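Long-range contact in TRAP dicarboxylate transporter, DctP subunit (Anaerococcus prevoti, PDB 4N91), which binds D-glucuronate and probably delivers it to a TRAP membrane transporter, as a periplasmic solute-binding protein: residues 102-114 with 307-321. Residues are numbered along the deposited sequence; the frame is centred on the assembly and turned at random.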
# COMPACT_ATOMS: atom_id res chain seq x y z
N PHE A 102 -10.98 -0.37 9.23
CA PHE A 102 -10.75 -0.71 10.63
C PHE A 102 -10.79 0.52 11.52
O PHE A 102 -11.19 0.43 12.68
CB PHE A 102 -9.42 -1.48 10.79
CG PHE A 102 -9.45 -2.84 10.17
CD1 PHE A 102 -9.24 -2.99 8.81
CD2 PHE A 102 -9.76 -3.96 10.93
CE1 PHE A 102 -9.31 -4.26 8.22
CE2 PHE A 102 -9.83 -5.21 10.34
CZ PHE A 102 -9.60 -5.36 9.00
N ASN A 103 -10.36 1.65 10.99
CA ASN A 103 -10.52 2.95 11.65
C ASN A 103 -10.47 4.02 10.58
O ASN A 103 -9.59 4.02 9.73
CB ASN A 103 -9.42 3.20 12.68
CG ASN A 103 -9.70 4.41 13.57
OD1 ASN A 103 -9.62 5.56 13.14
ND2 ASN A 103 -10.00 4.14 14.83
N ASP A 104 -11.42 4.95 10.63
CA ASP A 104 -11.56 5.92 9.55
C ASP A 104 -10.39 6.90 9.42
O ASP A 104 -10.24 7.51 8.36
CB ASP A 104 -12.88 6.68 9.65
CG ASP A 104 -12.97 7.62 10.86
OD1 ASP A 104 -11.96 7.92 11.54
OD2 ASP A 104 -14.09 8.09 11.13
N VAL A 105 -9.58 7.08 10.45
CA VAL A 105 -8.51 8.06 10.34
C VAL A 105 -7.45 7.63 9.31
O VAL A 105 -6.72 8.47 8.77
CB VAL A 105 -7.86 8.39 11.69
CG1 VAL A 105 -6.84 7.36 12.09
CG2 VAL A 105 -7.22 9.77 11.62
N TRP A 106 -7.36 6.34 9.01
CA TRP A 106 -6.39 5.91 7.98
C TRP A 106 -6.73 6.48 6.60
O TRP A 106 -5.88 6.52 5.69
CB TRP A 106 -6.29 4.39 7.87
CG TRP A 106 -5.80 3.68 9.08
CD1 TRP A 106 -6.57 3.13 10.07
CD2 TRP A 106 -4.44 3.36 9.42
NE1 TRP A 106 -5.79 2.52 11.00
CE2 TRP A 106 -4.48 2.65 10.64
CE3 TRP A 106 -3.21 3.61 8.82
CZ2 TRP A 106 -3.32 2.18 11.27
CZ3 TRP A 106 -2.07 3.16 9.45
CH2 TRP A 106 -2.13 2.45 10.65
N GLU A 107 -7.97 6.93 6.43
CA GLU A 107 -8.45 7.53 5.19
C GLU A 107 -7.53 8.60 4.66
O GLU A 107 -7.51 8.85 3.47
CB GLU A 107 -9.79 8.25 5.43
CG GLU A 107 -10.97 7.38 5.44
CD GLU A 107 -12.21 8.10 5.89
OE1 GLU A 107 -12.14 9.17 6.59
OE2 GLU A 107 -13.29 7.56 5.57
N ILE A 108 -6.83 9.29 5.56
CA ILE A 108 -6.00 10.42 5.15
C ILE A 108 -5.04 10.09 3.99
O ILE A 108 -4.94 10.84 3.01
CB ILE A 108 -5.24 11.04 6.36
CG1 ILE A 108 -4.44 12.27 5.95
CG2 ILE A 108 -4.32 10.04 7.05
CD1 ILE A 108 -5.26 13.41 5.50
N PHE A 109 -4.35 8.96 4.10
CA PHE A 109 -3.35 8.62 3.07
C PHE A 109 -3.95 7.93 1.84
O PHE A 109 -3.22 7.58 0.91
CB PHE A 109 -2.23 7.75 3.64
CG PHE A 109 -1.53 8.34 4.82
CD1 PHE A 109 -1.07 9.64 4.81
CD2 PHE A 109 -1.34 7.58 5.96
CE1 PHE A 109 -0.43 10.16 5.92
CE2 PHE A 109 -0.70 8.12 7.07
CZ PHE A 109 -0.27 9.40 7.05
N ASN A 110 -5.26 7.73 1.83
CA ASN A 110 -5.96 7.19 0.66
C ASN A 110 -6.55 8.26 -0.25
O ASN A 110 -7.13 7.94 -1.30
CB ASN A 110 -7.06 6.23 1.10
CG ASN A 110 -6.51 5.02 1.81
OD1 ASN A 110 -5.37 4.61 1.54
ND2 ASN A 110 -7.26 4.46 2.75
N LEU A 111 -6.39 9.53 0.11
CA LEU A 111 -6.93 10.61 -0.70
C LEU A 111 -6.18 10.69 -2.04
O LEU A 111 -4.97 10.65 -2.06
CB LEU A 111 -6.79 11.95 0.03
CG LEU A 111 -7.61 12.09 1.31
CD1 LEU A 111 -7.31 13.42 2.01
CD2 LEU A 111 -9.09 11.97 0.98
N PRO A 112 -6.92 10.80 -3.15
CA PRO A 112 -6.27 10.97 -4.45
C PRO A 112 -5.59 12.32 -4.59
O PRO A 112 -6.07 13.34 -4.05
CB PRO A 112 -7.44 10.89 -5.44
CG PRO A 112 -8.59 10.36 -4.66
CD PRO A 112 -8.38 10.76 -3.25
N TYR A 113 -4.46 12.31 -5.30
CA TYR A 113 -3.72 13.52 -5.61
C TYR A 113 -3.44 14.33 -4.36
O TYR A 113 -3.60 15.56 -4.34
CB TYR A 113 -4.46 14.32 -6.67
CG TYR A 113 -4.58 13.54 -7.95
CD1 TYR A 113 -3.45 13.27 -8.71
CD2 TYR A 113 -5.79 13.02 -8.37
CE1 TYR A 113 -3.54 12.53 -9.87
CE2 TYR A 113 -5.89 12.29 -9.52
CZ TYR A 113 -4.76 12.04 -10.27
OH TYR A 113 -4.85 11.28 -11.43
N LEU A 114 -3.00 13.63 -3.33
CA LEU A 114 -2.75 14.23 -2.04
C LEU A 114 -1.34 14.77 -1.99
O LEU A 114 -1.12 15.89 -1.52
CB LEU A 114 -2.96 13.19 -0.94
CG LEU A 114 -2.55 13.63 0.46
CD1 LEU A 114 -3.44 14.79 0.90
CD2 LEU A 114 -2.65 12.45 1.41
N VAL A 307 -11.99 13.66 -9.52
CA VAL A 307 -12.02 13.05 -8.19
C VAL A 307 -11.89 14.04 -7.03
O VAL A 307 -11.96 13.62 -5.86
CB VAL A 307 -10.97 11.93 -8.04
CG1 VAL A 307 -11.14 10.90 -9.15
CG2 VAL A 307 -9.54 12.49 -8.03
N ALA A 308 -11.75 15.33 -7.34
CA ALA A 308 -11.65 16.37 -6.30
C ALA A 308 -12.77 16.30 -5.25
O ALA A 308 -12.52 16.49 -4.05
CB ALA A 308 -11.59 17.75 -6.94
N PRO A 309 -14.01 16.03 -5.68
CA PRO A 309 -15.08 15.95 -4.68
C PRO A 309 -14.83 14.92 -3.58
O PRO A 309 -15.32 15.07 -2.48
CB PRO A 309 -16.31 15.56 -5.50
CG PRO A 309 -16.03 16.08 -6.85
CD PRO A 309 -14.55 15.88 -7.05
N LEU A 310 -14.07 13.88 -3.88
CA LEU A 310 -13.79 12.87 -2.88
C LEU A 310 -13.04 13.44 -1.69
O LEU A 310 -13.36 13.14 -0.54
CB LEU A 310 -12.98 11.73 -3.51
CG LEU A 310 -12.69 10.54 -2.62
CD1 LEU A 310 -13.93 10.06 -1.96
CD2 LEU A 310 -12.07 9.41 -3.48
N THR A 311 -12.04 14.26 -1.96
CA THR A 311 -11.27 14.88 -0.88
C THR A 311 -12.16 15.82 -0.07
O THR A 311 -12.10 15.82 1.16
CB THR A 311 -10.06 15.62 -1.44
OG1 THR A 311 -9.16 14.66 -2.00
CG2 THR A 311 -9.35 16.43 -0.36
N LYS A 312 -12.98 16.61 -0.76
CA LYS A 312 -13.91 17.50 -0.09
C LYS A 312 -14.85 16.71 0.83
O LYS A 312 -15.08 17.10 1.96
CB LYS A 312 -14.72 18.31 -1.11
CG LYS A 312 -15.75 19.25 -0.49
CD LYS A 312 -16.56 19.98 -1.56
CE LYS A 312 -17.36 21.15 -0.98
NZ LYS A 312 -18.70 20.73 -0.48
N GLU A 313 -15.37 15.59 0.32
CA GLU A 313 -16.34 14.78 1.05
C GLU A 313 -15.70 14.13 2.25
O GLU A 313 -16.28 14.07 3.33
CB GLU A 313 -16.89 13.67 0.13
CG GLU A 313 -17.84 14.16 -0.94
CD GLU A 313 -18.05 13.14 -2.07
OE1 GLU A 313 -17.70 11.95 -1.92
OE2 GLU A 313 -18.57 13.56 -3.13
N VAL A 314 -14.51 13.59 2.06
CA VAL A 314 -13.83 12.83 3.11
C VAL A 314 -13.47 13.78 4.23
O VAL A 314 -13.68 13.48 5.41
CB VAL A 314 -12.60 12.09 2.57
CG1 VAL A 314 -11.69 11.63 3.70
CG2 VAL A 314 -13.03 10.92 1.70
N LEU A 315 -12.93 14.95 3.88
CA LEU A 315 -12.51 15.90 4.90
C LEU A 315 -13.72 16.45 5.67
O LEU A 315 -13.66 16.62 6.90
CB LEU A 315 -11.73 17.05 4.29
CG LEU A 315 -10.35 16.70 3.74
CD1 LEU A 315 -9.69 17.93 3.11
CD2 LEU A 315 -9.44 16.12 4.81
N GLU A 316 -14.81 16.71 4.96
CA GLU A 316 -16.01 17.25 5.60
C GLU A 316 -16.61 16.27 6.58
O GLU A 316 -17.17 16.67 7.60
CB GLU A 316 -17.08 17.62 4.57
CG GLU A 316 -16.83 18.94 3.86
CD GLU A 316 -17.73 19.14 2.65
OE1 GLU A 316 -18.36 18.16 2.18
OE2 GLU A 316 -17.80 20.29 2.16
N ARG A 317 -16.52 14.98 6.28
CA ARG A 317 -17.17 13.98 7.10
C ARG A 317 -16.35 13.59 8.31
O ARG A 317 -16.90 13.14 9.31
CB ARG A 317 -17.51 12.74 6.26
CG ARG A 317 -18.60 13.06 5.24
CD ARG A 317 -18.91 11.94 4.26
NE ARG A 317 -19.85 12.41 3.24
CZ ARG A 317 -19.99 11.88 2.02
NH1 ARG A 317 -20.87 12.40 1.17
NH2 ARG A 317 -19.25 10.85 1.65
N ASN A 318 -15.04 13.78 8.23
CA ASN A 318 -14.15 13.31 9.29
C ASN A 318 -13.26 14.46 9.77
O ASN A 318 -12.21 14.73 9.19
CB ASN A 318 -13.28 12.18 8.79
CG ASN A 318 -12.51 11.54 9.90
OD1 ASN A 318 -12.47 12.05 11.01
ND2 ASN A 318 -11.88 10.41 9.61
N ASP A 319 -13.68 15.14 10.82
CA ASP A 319 -12.94 16.32 11.27
C ASP A 319 -11.61 16.01 11.96
O ASP A 319 -10.87 16.92 12.30
CB ASP A 319 -13.79 17.28 12.11
CG ASP A 319 -14.27 16.68 13.40
OD1 ASP A 319 -13.68 15.70 13.86
OD2 ASP A 319 -15.25 17.22 13.96
N LYS A 320 -11.29 14.73 12.15
CA LYS A 320 -9.97 14.39 12.64
C LYS A 320 -8.89 14.70 11.60
O LYS A 320 -7.71 14.86 11.93
CB LYS A 320 -9.90 12.91 12.97
CG LYS A 320 -10.59 12.53 14.27
CD LYS A 320 -10.50 11.03 14.49
CE LYS A 320 -11.34 10.57 15.67
NZ LYS A 320 -10.73 10.97 16.97
N LEU A 321 -9.28 14.77 10.33
CA LEU A 321 -8.30 14.75 9.26
C LEU A 321 -7.64 16.09 8.95
O LEU A 321 -6.48 16.14 8.55
CB LEU A 321 -8.94 14.21 7.97
CG LEU A 321 -9.54 12.80 8.02
CD1 LEU A 321 -10.08 12.43 6.64
CD2 LEU A 321 -8.52 11.78 8.48
O HOH W 1 -14.53 10.86 5.88
O HOH W 2 -6.40 15.01 -1.85
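Pro112 and Val307 form the tight end of this contact, where the loop 102-114 lies against helix 301-317. Val307 CG2 touches Pro112 CB at 3.7 Å and also meets the edge of the Tyr113 ring, near its plane, 3.8 Å from CD2; the hydroxyl of that ring bonds to the backbone of Asp235. The side chain of Leu310 crosses Pro112 at about a right angle, its CD2 3.8 Å from Pro112 CG, while Leu310 also packs on helix 180-188. One turn on, Leu111 CD2 rests against Val314 CG1 at 3.8 Å, the methyl carried across by the leucine CG standing anti to the carbonyl carbon (chi1 -65°). A water bridges Pro112 O and Thr311 OG1. Past the helix end, Leu321 CD2 touches both Val105 CG2 and Ile108 CB; Val105 and Ile108 also pack on helix 128-135, and Ile108 on helix 322-334.

The polar, looser side gathers round Asn318. Its ND2 gives Glu107 OE1 a nearly straight hydrogen bond (3.3 Å, 178°), in the amide plane but 34° out of the carboxylate plane, on the anti side. The same OE1 accepts from a water that also donates to Val314 O. Asp104, exposed to solvent, brings OD1 to 3.2 Å from Asn318 ND2, while Asn318 OD1 turns back to take the N-H of Lys320. A leucine in place of Asn318 would probably leave Glu107 OE1 without its amide donor and Lys320 N without its side-chain acceptor.

Asn318, the first residue beyond helix 301-317, thus opens a type I beta turn to Leu321 that is also an Asx turn, within a C-terminal helical region packed on a loop of the periplasmic binding protein fold of a TRAP (DctP, family 7) solute-binding protein.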